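PDB 2QS8: Xaa-Pro Dipeptidase from Alteromonas macleodii, which hydrolyses peptide substrates as a metal-dependent carboxypeptidase of the amidohydrolase superfamily. Local coordinates for the interface of chains A and B. Numbering follows the deposited sequence. Chains: chain A/B, Xaa-Pro Dipeptidase.

Contact 1 and contact 2 belong to the same A–B interface, with the centres of their C-alpha atoms about 14 Å apart. Helix 175-188 of chain B joins them: B:Arg183 serves contact 1 and its neighbour B:Gln184 serves contact 2. Contact 1 is built on a charged pair and ordered water, whereas contact 2 is an aromatic ring laid on aliphatic carbons. Together they would probably hold helix 175-188 and turn 167-169 of chain B against regions 146-147, 164 and 211-217 of chain A. The deposited assembly holds four copies, so the pairing may serve a tetramer, though the coordinates alone do not prove this.

Contact 1: the interface of chains A and B. Residues chain A 146-147, 211-213, 217; chain B 183, 228.
B:Arg183 turns its CG beside the backbone N (chi1 -75°) and then runs extended to NE, which carries its guanidinium across to A:Glu217. The glutamate, also extended beyond CG, comes from the opposite direction, and the two flat groups meet nearly coplanar, 22° apart. The grip is end-on and two-pronged, a salt bridge with one nitrogen to each oxygen. NH1 of B:Arg183 gives a nearly straight bond (177° at H) to the syn lone pair of A:Glu217 OE2, 3.1 Å away. NH2 of B:Arg183 reaches A:Glu217 OE1 at 2.9 Å, also on the syn side but tilted from both planes. Over one guanidinium face lies A:Thr146, its CB 3.6 Å from B:Arg183 CZ. At the guanidinium edge, B:Arg183 NE donates to the phenol oxygen B:Tyr228 OH (2.8 Å), tilted somewhat from the plane, which probably steadies the arginine within its own chain. Water 2 links B:Tyr228 OH (2.7 Å) with A:Thr146 OG1 and the carbonyl of A:Thr147, while water 1 joins B:Arg183 NH2 to A:Pro211 O. A:Thr146 OG1 also donates to A:Gln212 O (2.7 Å), tying the two chain A segments together. In the TIM-barrel fold, the chain A surface combines strand 145-146, loop 211-213 and the first turn of helix 215-227; chain B supplies helix 175-188 and B:Tyr228, just past its own copy of helix 215-227.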
# COMPACT_ATOMS: atom_id res chain seq x y z
N THR A 146 0.81 -9.94 -12.12
CA THR A 146 1.52 -9.70 -10.88
C THR A 146 3.01 -9.69 -11.22
O THR A 146 3.41 -10.16 -12.28
CB THR A 146 1.23 -10.80 -9.84
OG1 THR A 146 1.45 -12.09 -10.41
CG2 THR A 146 -0.19 -10.69 -9.37
N THR A 147 3.83 -9.15 -10.32
CA THR A 147 5.26 -9.07 -10.55
C THR A 147 5.85 -10.34 -11.15
O THR A 147 5.73 -11.42 -10.59
CB THR A 147 6.01 -8.73 -9.26
OG1 THR A 147 5.60 -7.43 -8.80
CG2 THR A 147 7.54 -8.76 -9.48
N PRO A 211 0.21 -20.78 -10.39
CA PRO A 211 -0.81 -19.79 -10.01
C PRO A 211 -0.15 -18.44 -9.68
O PRO A 211 0.68 -18.36 -8.76
CB PRO A 211 -1.47 -20.44 -8.79
CG PRO A 211 -0.31 -21.17 -8.16
CD PRO A 211 0.36 -21.81 -9.35
N GLN A 212 -0.52 -17.39 -10.42
CA GLN A 212 0.09 -16.07 -10.21
C GLN A 212 -0.83 -14.98 -9.63
O GLN A 212 -0.45 -13.82 -9.53
CB GLN A 212 0.75 -15.59 -11.51
CG GLN A 212 1.73 -16.61 -12.06
CD GLN A 212 2.54 -16.09 -13.23
OE1 GLN A 212 2.08 -15.23 -13.98
NE2 GLN A 212 3.75 -16.63 -13.40
N PHE A 213 -2.04 -15.38 -9.25
CA PHE A 213 -2.99 -14.47 -8.62
C PHE A 213 -3.48 -15.21 -7.38
O PHE A 213 -3.76 -16.42 -7.44
CB PHE A 213 -4.18 -14.17 -9.53
CG PHE A 213 -4.04 -12.91 -10.35
CD1 PHE A 213 -3.16 -12.85 -11.43
CD2 PHE A 213 -4.80 -11.79 -10.04
CE1 PHE A 213 -3.04 -11.68 -12.19
CE2 PHE A 213 -4.69 -10.61 -10.80
CZ PHE A 213 -3.81 -10.56 -11.87
N GLU A 217 -6.70 -11.62 -4.70
CA GLU A 217 -6.39 -10.76 -5.82
C GLU A 217 -7.33 -10.97 -7.01
O GLU A 217 -7.79 -10.00 -7.61
CB GLU A 217 -4.92 -10.95 -6.26
CG GLU A 217 -3.89 -10.57 -5.20
CD GLU A 217 -2.45 -10.90 -5.61
OE1 GLU A 217 -2.21 -11.93 -6.27
OE2 GLU A 217 -1.55 -10.12 -5.24
N ARG B 183 7.74 -12.51 -5.51
CA ARG B 183 7.60 -12.58 -6.95
C ARG B 183 8.81 -11.98 -7.68
O ARG B 183 9.18 -12.46 -8.75
CB ARG B 183 6.30 -11.89 -7.37
CG ARG B 183 5.05 -12.74 -7.07
CD ARG B 183 3.75 -11.98 -7.25
NE ARG B 183 2.58 -12.82 -7.07
CZ ARG B 183 1.41 -12.39 -6.60
NH1 ARG B 183 1.25 -11.11 -6.26
NH2 ARG B 183 0.40 -13.22 -6.46
N TYR B 228 4.71 -20.35 -6.20
CA TYR B 228 5.75 -20.36 -7.20
C TYR B 228 6.67 -21.58 -7.09
O TYR B 228 7.71 -21.64 -7.74
CB TYR B 228 6.55 -19.04 -7.14
CG TYR B 228 5.71 -17.86 -7.58
CD1 TYR B 228 4.70 -17.35 -6.76
CD2 TYR B 228 5.85 -17.33 -8.87
CE1 TYR B 228 3.84 -16.36 -7.21
CE2 TYR B 228 4.98 -16.33 -9.33
CZ TYR B 228 3.98 -15.86 -8.50
OH TYR B 228 3.10 -14.90 -8.94
O HOH W 1 0.18 -16.15 -6.76
O HOH W 2 3.64 -13.32 -11.10

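Contact 2: the interface of chains A and B. Residues chain A 164; chain B 166, 168-169, 184.
A:Tyr164, on a loop of this amidohydrolase-family TIM-barrel enzyme, lays its ring on B:Glu168 in the short 3-10 turn 167-169 of the other chain. The tyrosine hides far more surface here than any of the chain B residues around it. B:Glu168 CB sits over the centre of one ring face in a CH-pi contact, 3.5 Å from A:Tyr164 CE1. The next carbon, B:Glu168 CG, lies 3.6 Å from A:Tyr164 CD1. A bend at chi2 (89°) then lays CD and the carboxylate along the ring towards the root of the tyrosine side chain, with B:Glu168 OE2 3.8 Å from A:Tyr164 CB. Ring and carboxylate are stacked with their planes 18° apart, the two side chains sliding past each other in opposite directions. B:Gln169 meets the far end of the tyrosine, its CG 3.8 Å from the phenol oxygen A:Tyr164 OH. Its amide is held in place from within chain B, where the backbone N of B:Val166 donates to B:Gln169 OE1 at 3.0 Å, the donor tilted from the carbonyl plane. That bond probably helps to hold the stretch carrying B:Val166, whose CG2 packs 3.9 Å from A:Tyr164 CE2. Past the other edge of the ring, the amide of B:Gln184 on helix 175-188 is turned steeply to it, the planes 72° apart, with CD 4.0 Å from A:Tyr164 CE1. With A:Tyr164 cut back to an alanine, B:Glu168 is likely to lose the ring that its CB and CG lie on, leaving its bent chain freer to turn and B:Val166 CG2 without its aromatic neighbour.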
# COMPACT_ATOMS: atom_id res chain seq x y z
N TYR A 164 10.80 -0.79 -12.03
CA TYR A 164 9.73 -1.62 -11.48
C TYR A 164 8.39 -0.99 -11.86
O TYR A 164 8.14 0.18 -11.58
CB TYR A 164 9.85 -1.70 -9.95
CG TYR A 164 11.17 -2.23 -9.48
CD1 TYR A 164 11.62 -3.49 -9.87
CD2 TYR A 164 11.99 -1.47 -8.64
CE1 TYR A 164 12.85 -3.98 -9.44
CE2 TYR A 164 13.22 -1.94 -8.21
CZ TYR A 164 13.65 -3.20 -8.62
OH TYR A 164 14.87 -3.66 -8.22
N VAL B 166 12.64 -0.37 -1.94
CA VAL B 166 11.27 -0.74 -2.28
C VAL B 166 11.16 -2.26 -2.15
O VAL B 166 12.17 -2.95 -2.10
CB VAL B 166 10.89 -0.27 -3.71
CG1 VAL B 166 10.90 1.25 -3.75
CG2 VAL B 166 11.84 -0.86 -4.74
N GLU B 168 10.57 -4.69 -4.18
CA GLU B 168 11.29 -5.45 -5.19
C GLU B 168 12.78 -5.56 -4.87
O GLU B 168 13.45 -6.46 -5.35
CB GLU B 168 11.09 -4.82 -6.58
CG GLU B 168 9.68 -4.96 -7.15
CD GLU B 168 8.74 -3.82 -6.76
OE1 GLU B 168 9.02 -3.10 -5.76
OE2 GLU B 168 7.71 -3.65 -7.44
N GLN B 169 13.31 -4.66 -4.05
CA GLN B 169 14.72 -4.72 -3.70
C GLN B 169 14.96 -5.63 -2.49
O GLN B 169 16.08 -5.76 -2.01
CB GLN B 169 15.25 -3.31 -3.41
CG GLN B 169 15.28 -2.42 -4.62
CD GLN B 169 15.74 -1.00 -4.32
OE1 GLN B 169 15.29 -0.39 -3.35
NE2 GLN B 169 16.63 -0.48 -5.15
N GLN B 184 9.43 -10.95 -7.09
CA GLN B 184 10.61 -10.34 -7.71
C GLN B 184 11.76 -11.35 -7.76
O GLN B 184 12.53 -11.38 -8.71
CB GLN B 184 11.08 -9.11 -6.92
CG GLN B 184 12.23 -8.37 -7.57
CD GLN B 184 11.87 -7.86 -8.96
OE1 GLN B 184 10.76 -7.38 -9.18
NE2 GLN B 184 12.82 -7.95 -9.89